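Local coordinates for Rho GTPase-activating protein 5 (Homo sapiens, PDB 5U4V), which probably stimulates GTP hydrolysis by Rho-family GTPases and also carries pseudoGTPase domains, at residues A[21-24]-A[25-29]. Numbering follows the deposited sequence.
Sequences QELA and NEIRT
The side-chain amide of Gln21 reaches one helical turn forward to Asn25, its NE2 donating to OD1 of Asn25 at 2.6 Å. The bond is bent, with an N-H...O angle of 138°. OD1 lies nearly in the amide plane of Gln21, whereas NE2 sits above the carbonyl plane of Asn25; the two amides are turned 42° against each other. Gln21 gets there by placing CG opposite the backbone N (chi1 -177°) and then bending at CG, which swings the amide along the helix. The backbone of the same two residues is joined as well, Asn25 N donating to Gln21 O at 2.8 Å, the same i to i+4 bonding that joins Glu26 N to Glu22 O at 2.9 Å. An alanine in place of Gln21 has no NE2 to offer, and the Asn25 amide, its OD1 without that donor, would probably be freer to turn. Helix 19-28 follows strand 8-14 of the Ras-like G-domain fold, the place of the first helix after the P-loop in active GTPases. Its inner side carries Leu23 and Ile27, with Leu23 CD1 4.1 Å from Ile27 CG1; both pack on Ile159 of helix 156-173, and Leu23 also meets Phe72 and Val74. The extended chain of Arg28 passes Ala24 O, with Arg28 CG 3.6 Å from it, and Arg28 NH2 bonds to Leu47 O of strand 41-50. Thr29 OG1 turns back to donate to Glu26 O at 2.8 Å.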
loop_
_atom_site.group_PDB
_atom_site.type_symbol
_atom_site.label_atom_id
_atom_site.label_comp_id
_atom_site.label_asym_id
_atom_site.label_seq_id
_atom_site.Cartn_x
_atom_site.Cartn_y
_atom_site.Cartn_z
ATOM N N GLN A 21 -9.882 2.750 3.687
ATOM C CA GLN A 21 -11.170 2.330 3.186
ATOM C C GLN A 21 -11.501 3.020 1.881
ATOM O O GLN A 21 -12.100 2.418 0.958
ATOM C CB GLN A 21 -12.255 2.585 4.227
ATOM C CG GLN A 21 -13.624 2.080 3.772
ATOM C CD GLN A 21 -13.540 0.609 3.396
ATOM O OE1 GLN A 21 -13.160 -0.216 4.216
ATOM N NE2 GLN A 21 -13.858 0.280 2.143
ATOM N N GLU A 22 -11.157 4.297 1.808
ATOM C CA GLU A 22 -11.402 5.110 0.620
ATOM C C GLU A 22 -10.600 4.543 -0.545
ATOM O O GLU A 22 -11.094 4.449 -1.668
ATOM C CB GLU A 22 -11.058 6.577 0.861
ATOM C CG GLU A 22 -12.104 7.350 1.647
ATOM C CD GLU A 22 -11.488 8.341 2.645
ATOM O OE1 GLU A 22 -11.426 9.574 2.351
ATOM O OE2 GLU A 22 -10.999 7.877 3.717
ATOM N N LEU A 23 -9.368 4.146 -0.250
ATOM C CA LEU A 23 -8.544 3.521 -1.287
ATOM C C LEU A 23 -9.091 2.165 -1.704
ATOM O O LEU A 23 -9.129 1.844 -2.909
ATOM C CB LEU A 23 -7.072 3.439 -0.886
ATOM C CG LEU A 23 -6.190 2.758 -1.891
ATOM C CD1 LEU A 23 -6.145 3.630 -3.121
ATOM C CD2 LEU A 23 -4.784 2.464 -1.384
ATOM N N ALA A 24 -9.535 1.370 -0.732
ATOM C CA ALA A 24 -10.155 0.119 -1.108
ATOM C C ALA A 24 -11.409 0.358 -1.970
ATOM O O ALA A 24 -11.581 -0.295 -2.978
ATOM C CB ALA A 24 -10.435 -0.710 0.111
ATOM N N ASN A 25 -12.220 1.357 -1.615
ATOM C CA ASN A 25 -13.408 1.659 -2.410
ATOM C C ASN A 25 -13.074 2.107 -3.826
ATOM O O ASN A 25 -13.721 1.635 -4.823
ATOM C CB ASN A 25 -14.261 2.718 -1.763
ATOM C CG ASN A 25 -14.832 2.280 -0.430
ATOM O OD1 ASN A 25 -14.927 1.095 -0.125
ATOM N ND2 ASN A 25 -15.264 3.235 0.339
ATOM N N GLU A 26 -12.123 3.033 -3.920
ATOM C CA GLU A 26 -11.687 3.592 -5.193
ATOM C C GLU A 26 -11.285 2.514 -6.158
ATOM O O GLU A 26 -11.681 2.542 -7.317
ATOM C CB GLU A 26 -10.501 4.511 -4.991
ATOM C CG GLU A 26 -9.931 5.067 -6.268
ATOM C CD GLU A 26 -10.384 6.489 -6.500
ATOM O OE1 GLU A 26 -10.488 6.894 -7.669
ATOM O OE2 GLU A 26 -10.647 7.193 -5.514
ATOM N N ILE A 27 -10.513 1.560 -5.663
ATOM C CA ILE A 27 -10.023 0.459 -6.447
ATOM C C ILE A 27 -11.148 -0.521 -6.862
ATOM O O ILE A 27 -11.186 -0.959 -8.013
ATOM C CB ILE A 27 -8.882 -0.301 -5.745
ATOM C CG1 ILE A 27 -7.679 0.606 -5.453
ATOM C CG2 ILE A 27 -8.418 -1.474 -6.603
ATOM C CD1 ILE A 27 -6.433 -0.116 -4.936
ATOM N N ARG A 28 -12.036 -0.870 -5.942
ATOM C CA ARG A 28 -13.146 -1.788 -6.246
ATOM C C ARG A 28 -14.101 -1.314 -7.330
ATOM O O ARG A 28 -14.677 -2.144 -8.025
ATOM C CB ARG A 28 -13.946 -2.136 -4.984
ATOM C CG ARG A 28 -13.296 -3.207 -4.107
ATOM C CD ARG A 28 -13.937 -3.189 -2.766
ATOM N NE ARG A 28 -13.171 -3.904 -1.750
ATOM C CZ ARG A 28 -13.505 -3.956 -0.461
ATOM N NH1 ARG A 28 -14.599 -3.378 -0.005
ATOM N NH2 ARG A 28 -12.745 -4.629 0.372
ATOM N N THR A 29 -14.260 0.011 -7.494
ATOM C CA THR A 29 -15.149 0.524 -8.521
ATOM C C THR A 29 -14.617 0.182 -9.936
ATOM O O THR A 29 -15.314 0.389 -10.931
ATOM C CB THR A 29 -15.349 2.047 -8.473
ATOM O OG1 THR A 29 -14.095 2.704 -8.677
ATOM C CG2 THR A 29 -15.973 2.480 -7.221
#